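Local coordinates for AT-less polyketide synthase (PDB 4TKT), which is a ketosynthase from an isomigrastatin AT-less type I polyketide synthase and probably catalyses decarboxylative condensation that lengthens the growing polyketide chain, at residues 137-143 / 158-162; 458-464 / 510-516; 494-500 / 596-602. The contacts are given in a common frame with arbitrary orientation. Residue numbers count along the deposited sequence, not the author numbering.

Contact 1 (137-143 / 158-162) belongs to the thiolase-like ketosynthase body. Contact 2 (458-464 / 510-516) and the helix of contact 3 (494-500 / 596-602) belong to the region built on the three-stranded antiparallel sheet, which contains the RhiE-like KS-MAT linker family. The centre of contact 1 is about 44 Å from that of contact 2 and about 39 Å from that of contact 3, on the opposite side of the chain's centre. Contact 1 closes before the others open. Contacts 2 and 3 alternate in sequence, with centres about 12 Å apart, and touch where helix 493-502 packs on strand 460-466. This helix connects the sheet to late segment 596-602, which reaches back to the ketosynthase body.

Contact 1 of 3, residues 137-143 / 158-162; sequences AMYSEYQ and VPGSL
This is a water-mediated packing contact between two irregular loop segments in the thiolase-fold ketosynthase body, at the base of the excursion formed by helix 142-151 and its return. In 137-143, A137 and Y139 are extended, M138 and S140 break the run, and E141 turns into the weakly bonded helical start at Y142-Q143; in 158-162, G160 interrupts an extended course before helix 163-173. No direct hydrogen bond joins them, although 400 Å² is buried, and the nearest CA atoms, of Q143 and V158, are 5.2 Å apart. At one end L162 (m,t) points toward 137-143: its CD2 lies 3.2 Å from S140 OG, 3.4 Å from Y139 O and 4.1 Å from A137 CB. At the other, V158 CG1 (chi1 t) meets Y142 CD2 (chi1 t) at 3.6 Å. Q143 (t,t) runs along the return segment, its CG 3.5 Å from V158 O and its OE1 3.7 Å from G160 CA. Three waters bridge the polar groups: one between S140 OG (3.2 Å) and G160 O (3.0 Å), one from Q143 NE2 (2.9 Å) to V158 O (3.3 Å), and one accepting from Q143 N (2.8 Å) with a weak bond to P159 O (3.4 Å). Y142 OH hydrogen-bonds to S89 O and its ring meets W613 edge-to-face; the A137 backbone hydrogen-bonds to that of V182 on strand 179-182, and its side chain touches V213 on strand 208-214.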
loop_
_atom_site.group_PDB
_atom_site.type_symbol
_atom_site.label_atom_id
_atom_site.label_comp_id
_atom_site.label_asym_id
_atom_site.label_seq_id
_atom_site.Cartn_x
_atom_site.Cartn_y
_atom_site.Cartn_z
ATOM N N ALA A 137 -9.153 4.152 8.508
ATOM C CA ALA A 137 -9.517 5.471 8.003
ATOM C C ALA A 137 -10.096 6.301 9.139
ATOM O O ALA A 137 -10.603 5.747 10.111
ATOM C CB ALA A 137 -10.507 5.355 6.865
HETATM N N MSE A 138 -10.028 7.624 9.022
HETATM C CA MSE A 138 -10.492 8.480 10.107
HETATM C C MSE A 138 -11.369 9.656 9.668
HETATM O O MSE A 138 -12.023 10.278 10.502
HETATM C CB MSE A 138 -9.295 9.013 10.897
HETATM C CG MSE A 138 -8.344 9.894 10.104
HETATM SE SE MSE A 138 -6.914 10.645 11.217
HETATM C CE MSE A 138 -7.982 11.786 12.381
ATOM N N TYR A 139 -11.392 9.959 8.374
ATOM C CA TYR A 139 -12.179 11.093 7.883
ATOM C C TYR A 139 -13.342 10.669 7.000
ATOM O O TYR A 139 -13.206 9.774 6.168
ATOM C CB TYR A 139 -11.298 12.069 7.099
ATOM C CG TYR A 139 -10.286 12.814 7.936
ATOM C CD1 TYR A 139 -10.690 13.785 8.843
ATOM C CD2 TYR A 139 -8.927 12.562 7.802
ATOM C CE1 TYR A 139 -9.767 14.475 9.608
ATOM C CE2 TYR A 139 -7.994 13.247 8.562
ATOM C CZ TYR A 139 -8.422 14.203 9.464
ATOM O OH TYR A 139 -7.504 14.889 10.226
ATOM N N SER A 140 -14.481 11.328 7.184
ATOM C CA SER A 140 -15.625 11.178 6.289
ATOM C C SER A 140 -16.049 12.541 5.770
ATOM O O SER A 140 -17.125 13.031 6.103
ATOM C CB SER A 140 -16.795 10.502 6.998
ATOM O OG SER A 140 -16.500 9.150 7.286
ATOM N N GLU A 141 -15.197 13.145 4.948
ATOM C CA GLU A 141 -15.380 14.531 4.533
ATOM C C GLU A 141 -16.264 14.720 3.303
ATOM O O GLU A 141 -16.922 15.752 3.177
ATOM C CB GLU A 141 -14.023 15.171 4.267
ATOM C CG GLU A 141 -13.192 15.388 5.511
ATOM C CD GLU A 141 -11.920 16.153 5.218
ATOM O OE1 GLU A 141 -11.213 15.788 4.249
ATOM O OE2 GLU A 141 -11.637 17.126 5.949
ATOM N N TYR A 142 -16.265 13.743 2.397
ATOM C CA TYR A 142 -17.051 13.826 1.162
ATOM C C TYR A 142 -18.507 14.147 1.493
ATOM O O TYR A 142 -19.144 14.980 0.850
ATOM C CB TYR A 142 -16.946 12.515 0.383
ATOM C CG TYR A 142 -17.223 12.629 -1.100
ATOM C CD1 TYR A 142 -16.526 13.533 -1.890
ATOM C CD2 TYR A 142 -18.158 11.809 -1.714
ATOM C CE1 TYR A 142 -16.770 13.630 -3.248
ATOM C CE2 TYR A 142 -18.409 11.898 -3.069
ATOM C CZ TYR A 142 -17.713 12.808 -3.833
ATOM O OH TYR A 142 -17.960 12.898 -5.185
ATOM N N GLN A 143 -18.998 13.471 2.523
ATOM C CA GLN A 143 -20.294 13.719 3.144
ATOM C C GLN A 143 -20.667 15.204 3.285
ATOM O O GLN A 143 -21.820 15.587 3.078
ATOM C CB GLN A 143 -20.284 13.059 4.521
ATOM C CG GLN A 143 -21.629 12.785 5.133
ATOM C CD GLN A 143 -21.490 12.097 6.471
ATOM O OE1 GLN A 143 -20.388 11.997 7.013
ATOM N NE2 GLN A 143 -22.602 11.611 7.011
ATOM N N VAL A 158 -25.188 12.020 0.069
ATOM C CA VAL A 158 -23.797 11.586 0.001
ATOM C C VAL A 158 -23.424 10.853 1.284
ATOM O O VAL A 158 -23.188 11.481 2.317
ATOM C CB VAL A 158 -22.829 12.766 -0.219
ATOM C CG1 VAL A 158 -21.400 12.263 -0.318
ATOM C CG2 VAL A 158 -23.206 13.543 -1.470
ATOM N N PRO A 159 -23.385 9.515 1.224
ATOM C CA PRO A 159 -23.092 8.659 2.381
ATOM C C PRO A 159 -21.744 8.961 3.032
ATOM O O PRO A 159 -20.828 9.456 2.376
ATOM C CB PRO A 159 -23.094 7.249 1.781
ATOM C CG PRO A 159 -23.956 7.354 0.575
ATOM C CD PRO A 159 -23.695 8.723 0.022
ATOM N N GLY A 160 -21.636 8.659 4.322
ATOM C CA GLY A 160 -20.397 8.847 5.052
ATOM C C GLY A 160 -20.103 7.677 5.970
ATOM O O GLY A 160 -19.888 7.858 7.167
ATOM N N SER A 161 -20.094 6.473 5.407
ATOM C CA SER A 161 -19.848 5.266 6.187
ATOM C C SER A 161 -18.440 4.736 5.966
ATOM O O SER A 161 -18.121 4.241 4.887
ATOM C CB SER A 161 -20.865 4.180 5.837
ATOM O OG SER A 161 -20.678 3.042 6.659
ATOM N N LEU A 162 -17.609 4.831 6.999
ATOM C CA LEU A 162 -16.235 4.348 6.928
ATOM C C LEU A 162 -16.173 2.835 6.743
ATOM O O LEU A 162 -15.213 2.314 6.176
ATOM C CB LEU A 162 -15.463 4.755 8.187
ATOM C CG LEU A 162 -15.146 6.248 8.308
ATOM C CD1 LEU A 162 -14.340 6.528 9.560
ATOM C CD2 LEU A 162 -14.406 6.735 7.073
HETATM O O HOH W 1 -18.143 7.573 9.536
HETATM O O HOH W 2 -17.933 10.959 3.165
HETATM O O HOH W 3 -24.710 12.117 5.145
#

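Contact 2 of 3, residues 458-464 / 510-516; sequences ETVVVVL and RFAVAVS
Strands 460-464 and 510-515, both with beta phi/psi values, pair antiparallel, with axes 4.6 Å apart and N-to-C directions at 162°. The register sets V460 opposite V515, V462 opposite V513 and L464 opposite F511 as hydrogen-bonded pairs; V461-A514 and V463-A512 are the non-hydrogen-bonded pairs between them. Each hydrogen-bonded pair makes two bonds: V460 N to V515 O (2.8 Å) and V515 N to V460 O (2.9 Å), V462 N to V513 O (2.8 Å) and V513 N to V462 O (3.0 Å), L464 N to F511 O (2.8 Å) and F511 N to L464 O (2.7 Å). CA-H...O contacts, such as A512 CA to V462 O at 3.3 Å, fill in between.

Side chains alternate. The face bearing V460, V462, L464, F511, V513 and V515 carries the bulkier groups. V462 (chi1 t) places CG2 4.0 Å from CG2 of V515 (m) and CB 4.0 Å from CG1 of V513 (p); CG2 of V460 (m) is 4.3 Å from V515 CG2. F511 adopts chi1 t with chi2 78°, and L464, off-well at chi1 -139°, lies with CB near the plane of that ring, at its edge. The reverse face is small and aliphatic: V461 (p), A514, A512 and V463, whose off-well chi1 of 132° brings CG2 3.9 Å from A512 CB. R510 (m,t,t,t) leads away, bonding W579 O through NH1 and M507 O through NE, with a cation-pi contact to W579.

Strand 538-541 continues the sheet beyond 509-515. Helices 469-482, 493-502 and 518-530 cover the larger-residue face and helix 573-580 packs on V461, V463 and A512, so the antiparallel sheet is sandwiched between helices.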
loop_
_atom_site.group_PDB
_atom_site.type_symbol
_atom_site.label_atom_id
_atom_site.label_comp_id
_atom_site.label_asym_id
_atom_site.label_seq_id
_atom_site.Cartn_x
_atom_site.Cartn_y
_atom_site.Cartn_z
ATOM N N GLU A 458 12.702 -22.933 -22.828
ATOM C CA GLU A 458 11.531 -23.536 -23.457
ATOM C C GLU A 458 10.492 -22.491 -23.849
ATOM O O GLU A 458 10.541 -21.346 -23.394
ATOM C CB GLU A 458 10.895 -24.571 -22.524
ATOM C CG GLU A 458 11.853 -25.636 -22.010
ATOM C CD GLU A 458 12.268 -26.635 -23.078
ATOM O OE1 GLU A 458 11.728 -26.579 -24.203
ATOM O OE2 GLU A 458 13.137 -27.486 -22.788
ATOM N N THR A 459 9.554 -22.894 -24.701
ATOM C CA THR A 459 8.466 -22.018 -25.117
ATOM C C THR A 459 7.403 -21.925 -24.031
ATOM O O THR A 459 6.890 -22.940 -23.563
ATOM C CB THR A 459 7.806 -22.504 -26.425
ATOM O OG1 THR A 459 8.717 -22.343 -27.518
ATOM C CG2 THR A 459 6.546 -21.704 -26.715
ATOM N N VAL A 460 7.084 -20.700 -23.630
ATOM C CA VAL A 460 6.011 -20.458 -22.678
ATOM C C VAL A 460 4.862 -19.736 -23.370
ATOM O O VAL A 460 5.014 -19.229 -24.484
ATOM C CB VAL A 460 6.493 -19.624 -21.473
ATOM C CG1 VAL A 460 7.710 -20.269 -20.837
ATOM C CG2 VAL A 460 6.804 -18.196 -21.903
ATOM N N VAL A 461 3.711 -19.691 -22.712
ATOM C CA VAL A 461 2.566 -18.977 -23.260
ATOM C C VAL A 461 2.193 -17.798 -22.357
ATOM O O VAL A 461 1.749 -17.975 -21.223
ATOM C CB VAL A 461 1.357 -19.923 -23.459
ATOM C CG1 VAL A 461 1.222 -20.886 -22.292
ATOM C CG2 VAL A 461 0.075 -19.129 -23.682
ATOM N N VAL A 462 2.406 -16.590 -22.871
ATOM C CA VAL A 462 2.121 -15.366 -22.135
ATOM C C VAL A 462 0.690 -14.919 -22.400
ATOM O O VAL A 462 0.276 -14.781 -23.549
ATOM C CB VAL A 462 3.100 -14.233 -22.516
ATOM C CG1 VAL A 462 2.695 -12.924 -21.855
ATOM C CG2 VAL A 462 4.521 -14.609 -22.132
ATOM N N VAL A 463 -0.059 -14.686 -21.329
ATOM C CA VAL A 463 -1.485 -14.402 -21.435
ATOM C C VAL A 463 -1.831 -13.036 -20.833
ATOM O O VAL A 463 -1.221 -12.603 -19.855
ATOM C CB VAL A 463 -2.301 -15.531 -20.756
ATOM C CG1 VAL A 463 -3.360 -14.982 -19.810
ATOM C CG2 VAL A 463 -2.905 -16.448 -21.801
ATOM N N LEU A 464 -2.803 -12.356 -21.436
ATOM C CA LEU A 464 -3.179 -11.009 -21.022
ATOM C C LEU A 464 -4.658 -10.748 -21.296
ATOM O O LEU A 464 -5.150 -11.043 -22.384
ATOM C CB LEU A 464 -2.319 -9.980 -21.756
ATOM C CG LEU A 464 -1.789 -8.775 -20.984
ATOM C CD1 LEU A 464 -0.997 -9.228 -19.768
ATOM C CD2 LEU A 464 -0.925 -7.920 -21.896
ATOM N N ARG A 510 -8.987 -10.600 -24.744
ATOM C CA ARG A 510 -7.871 -11.476 -24.407
ATOM C C ARG A 510 -6.729 -11.441 -25.417
ATOM O O ARG A 510 -6.919 -11.122 -26.590
ATOM C CB ARG A 510 -8.373 -12.912 -24.250
ATOM C CG ARG A 510 -9.442 -13.060 -23.183
ATOM C CD ARG A 510 -9.851 -14.506 -22.976
ATOM N NE ARG A 510 -10.771 -14.631 -21.851
ATOM C CZ ARG A 510 -11.230 -15.785 -21.380
ATOM N NH1 ARG A 510 -10.857 -16.926 -21.938
ATOM N NH2 ARG A 510 -12.062 -15.795 -20.349
ATOM N N PHE A 511 -5.537 -11.779 -24.938
ATOM C CA PHE A 511 -4.345 -11.831 -25.772
ATOM C C PHE A 511 -3.410 -12.931 -25.286
ATOM O O PHE A 511 -3.072 -12.992 -24.105
ATOM C CB PHE A 511 -3.624 -10.481 -25.769
ATOM C CG PHE A 511 -2.333 -10.482 -26.537
ATOM C CD1 PHE A 511 -2.335 -10.407 -27.920
ATOM C CD2 PHE A 511 -1.119 -10.553 -25.876
ATOM C CE1 PHE A 511 -1.149 -10.405 -28.631
ATOM C CE2 PHE A 511 0.073 -10.555 -26.581
ATOM C CZ PHE A 511 0.057 -10.480 -27.961
ATOM N N ALA A 512 -3.000 -13.805 -26.198
ATOM C CA ALA A 512 -2.083 -14.884 -25.854
ATOM C C ALA A 512 -0.998 -15.027 -26.912
ATOM O O ALA A 512 -1.263 -14.898 -28.106
ATOM C CB ALA A 512 -2.838 -16.189 -25.687
ATOM N N VAL A 513 0.226 -15.290 -26.470
ATOM C CA VAL A 513 1.342 -15.459 -27.393
ATOM C C VAL A 513 2.351 -16.479 -26.869
ATOM O O VAL A 513 2.734 -16.450 -25.698
ATOM C CB VAL A 513 2.053 -14.111 -27.666
ATOM C CG1 VAL A 513 2.453 -13.433 -26.363
ATOM C CG2 VAL A 513 3.258 -14.309 -28.572
ATOM N N ALA A 514 2.763 -17.393 -27.742
ATOM C CA ALA A 514 3.773 -18.387 -27.400
ATOM C C ALA A 514 5.166 -17.890 -27.779
ATOM O O ALA A 514 5.460 -17.684 -28.955
ATOM C CB ALA A 514 3.473 -19.705 -28.089
ATOM N N VAL A 515 6.020 -17.692 -26.778
ATOM C CA VAL A 515 7.371 -17.190 -27.016
ATOM C C VAL A 515 8.411 -17.994 -26.241
ATOM O O VAL A 515 8.077 -18.703 -25.293
ATOM C CB VAL A 515 7.501 -15.701 -26.624
ATOM C CG1 VAL A 515 6.743 -14.818 -27.602
ATOM C CG2 VAL A 515 7.007 -15.477 -25.206
ATOM N N SER A 516 9.670 -17.879 -26.650
ATOM C CA SER A 516 10.759 -18.558 -25.956
ATOM C C SER A 516 11.874 -17.584 -25.583
ATOM O O SER A 516 12.741 -17.905 -24.770
ATOM C CB SER A 516 11.316 -19.699 -26.812
ATOM O OG SER A 516 11.828 -19.221 -28.042
#

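Contact 3 of 3, residues 494-500 / 596-602; sequences PDIAYTL and KPRKVAL
Segment 596-602, polyproline-like over 596-599 (phi/psi roughly -75/145°), runs along one side of residues 494-500 of helix 493-502, burying 590 Å², strapped there by side-chain-to-backbone hydrogen bonds. The closest CA pairs are D495-P597 (5.0 Å) and T499-K599 (5.1 Å), one helical turn on. K596 begins the contact with CD 3.7 Å from Y498 OH. P597 then makes a CH-pi contact, its CD over one face of the Y498 ring (chi1 t), 4.1 Å from the centroid and 19° off the normal. R598 N donates to D495 OD1 (2.8 Å), and a long salt bridge links R598 NE to D495 OD2 (3.7 Å). K599 CG meets the Y498 ring edge, while its NZ pairs with D269. V600 N donates to T499 OG1 (3.0 Å); at chi1 m this hydroxyl also donates to D495 O (2.9 Å). L602 (m,t) puts CD1 3.6 Å from L500 CG. Elsewhere, A497 and L500 pack on strand 460-466, placing the helix between this segment and the three-stranded sheet.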
loop_
_atom_site.group_PDB
_atom_site.type_symbol
_atom_site.label_atom_id
_atom_site.label_comp_id
_atom_site.label_asym_id
_atom_site.label_seq_id
_atom_site.Cartn_x
_atom_site.Cartn_y
_atom_site.Cartn_z
ATOM N N PRO A 494 9.538 -18.224 -17.853
ATOM C CA PRO A 494 8.635 -19.159 -17.167
ATOM C C PRO A 494 7.905 -18.534 -15.974
ATOM O O PRO A 494 6.745 -18.864 -15.727
ATOM C CB PRO A 494 9.577 -20.273 -16.705
ATOM C CG PRO A 494 10.700 -20.236 -17.681
ATOM C CD PRO A 494 10.896 -18.782 -17.990
ATOM N N ASP A 495 8.574 -17.641 -15.252
ATOM C CA ASP A 495 7.956 -16.975 -14.109
ATOM C C ASP A 495 6.887 -15.982 -14.557
ATOM O O ASP A 495 5.802 -15.917 -13.976
ATOM C CB ASP A 495 9.011 -16.258 -13.265
ATOM C CG ASP A 495 9.994 -17.214 -12.623
ATOM O OD1 ASP A 495 9.624 -18.382 -12.386
ATOM O OD2 ASP A 495 11.137 -16.793 -12.349
ATOM N N ILE A 496 7.206 -15.205 -15.589
ATOM C CA ILE A 496 6.283 -14.216 -16.133
ATOM C C ILE A 496 4.996 -14.868 -16.622
ATOM O O ILE A 496 3.899 -14.425 -16.286
ATOM C CB ILE A 496 6.924 -13.430 -17.290
ATOM C CG1 ILE A 496 8.096 -12.592 -16.775
ATOM C CG2 ILE A 496 5.898 -12.542 -17.970
ATOM C CD1 ILE A 496 8.891 -11.921 -17.866
ATOM N N ALA A 497 5.141 -15.929 -17.410
ATOM C CA ALA A 497 3.996 -16.648 -17.955
ATOM C C ALA A 497 3.124 -17.228 -16.848
ATOM O O ALA A 497 1.902 -17.114 -16.891
ATOM C CB ALA A 497 4.463 -17.752 -18.895
ATOM N N TYR A 498 3.762 -17.840 -15.857
ATOM C CA TYR A 498 3.041 -18.447 -14.743
ATOM C C TYR A 498 2.246 -17.406 -13.959
ATOM O O TYR A 498 1.079 -17.625 -13.622
ATOM C CB TYR A 498 4.014 -19.177 -13.815
ATOM C CG TYR A 498 3.355 -19.819 -12.616
ATOM C CD1 TYR A 498 2.624 -20.993 -12.748
ATOM C CD2 TYR A 498 3.468 -19.256 -11.351
ATOM C CE1 TYR A 498 2.020 -21.586 -11.656
ATOM C CE2 TYR A 498 2.868 -19.842 -10.252
ATOM C CZ TYR A 498 2.145 -21.007 -10.410
ATOM O OH TYR A 498 1.543 -21.597 -9.322
ATOM N N THR A 499 2.884 -16.274 -13.679
ATOM C CA THR A 499 2.249 -15.192 -12.937
ATOM C C THR A 499 1.011 -14.666 -13.664
ATOM O O THR A 499 -0.031 -14.445 -13.051
ATOM C CB THR A 499 3.233 -14.025 -12.692
ATOM O OG1 THR A 499 4.363 -14.493 -11.942
ATOM C CG2 THR A 499 2.558 -12.907 -11.917
ATOM N N LEU A 500 1.124 -14.486 -14.975
ATOM C CA LEU A 500 0.027 -13.930 -15.763
ATOM C C LEU A 500 -1.099 -14.933 -15.998
ATOM O O LEU A 500 -2.222 -14.553 -16.337
ATOM C CB LEU A 500 0.551 -13.416 -17.102
ATOM C CG LEU A 500 1.460 -12.196 -16.984
ATOM C CD1 LEU A 500 2.100 -11.868 -18.320
ATOM C CD2 LEU A 500 0.668 -11.014 -16.460
ATOM N N LYS A 596 6.998 -25.557 -9.361
ATOM C CA LYS A 596 6.231 -24.415 -9.853
ATOM C C LYS A 596 7.083 -23.155 -9.964
ATOM O O LYS A 596 7.875 -22.856 -9.071
ATOM C CB LYS A 596 5.026 -24.150 -8.948
ATOM C CG LYS A 596 3.921 -25.181 -9.084
ATOM C CD LYS A 596 2.779 -24.902 -8.126
ATOM C CE LYS A 596 1.591 -25.806 -8.414
ATOM N NZ LYS A 596 1.959 -27.248 -8.374
ATOM N N PRO A 597 6.918 -22.412 -11.069
ATOM C CA PRO A 597 7.649 -21.161 -11.302
ATOM C C PRO A 597 7.334 -20.120 -10.237
ATOM O O PRO A 597 6.306 -20.217 -9.568
ATOM C CB PRO A 597 7.145 -20.704 -12.675
ATOM C CG PRO A 597 6.613 -21.940 -13.320
ATOM C CD PRO A 597 6.043 -22.755 -12.203
ATOM N N ARG A 598 8.214 -19.137 -10.081
ATOM C CA ARG A 598 8.012 -18.095 -9.086
ATOM C C ARG A 598 6.983 -17.077 -9.559
ATOM O O ARG A 598 6.920 -16.751 -10.742
ATOM C CB ARG A 598 9.326 -17.376 -8.771
ATOM C CG ARG A 598 10.480 -18.277 -8.376
ATOM C CD ARG A 598 11.660 -17.444 -7.893
ATOM N NE ARG A 598 11.870 -16.266 -8.733
ATOM C CZ ARG A 598 12.746 -15.302 -8.470
ATOM N NH1 ARG A 598 13.506 -15.370 -7.385
ATOM N NH2 ARG A 598 12.864 -14.267 -9.292
ATOM N N LYS A 599 6.173 -16.580 -8.632
ATOM C CA LYS A 599 5.347 -15.422 -8.920
ATOM C C LYS A 599 6.248 -14.195 -8.884
ATOM O O LYS A 599 7.151 -14.112 -8.054
ATOM C CB LYS A 599 4.201 -15.299 -7.919
ATOM C CG LYS A 599 3.168 -16.400 -8.040
ATOM C CD LYS A 599 2.286 -16.473 -6.811
ATOM C CE LYS A 599 1.264 -17.590 -6.943
ATOM N NZ LYS A 599 0.794 -18.079 -5.617
ATOM N N VAL A 600 6.031 -13.259 -9.799
ATOM C CA VAL A 600 6.859 -12.061 -9.843
ATOM C C VAL A 600 6.004 -10.807 -9.911
ATOM O O VAL A 600 4.817 -10.869 -10.230
ATOM C CB VAL A 600 7.825 -12.078 -11.044
ATOM C CG1 VAL A 600 8.882 -13.157 -10.863
ATOM C CG2 VAL A 600 7.059 -12.275 -12.345
ATOM N N ALA A 601 6.617 -9.671 -9.605
ATOM C CA ALA A 601 5.917 -8.396 -9.633
ATOM C C ALA A 601 5.770 -7.893 -11.064
ATOM O O ALA A 601 6.756 -7.594 -11.732
ATOM C CB ALA A 601 6.645 -7.370 -8.780
ATOM N N LEU A 602 4.528 -7.807 -11.525
ATOM C CA LEU A 602 4.232 -7.304 -12.859
ATOM C C LEU A 602 3.257 -6.137 -12.754
ATOM O O LEU A 602 2.557 -6.010 -11.751
ATOM C CB LEU A 602 3.659 -8.420 -13.734
ATOM C CG LEU A 602 4.623 -9.570 -14.026
ATOM C CD1 LEU A 602 3.907 -10.705 -14.726
ATOM C CD2 LEU A 602 5.788 -9.079 -14.865
#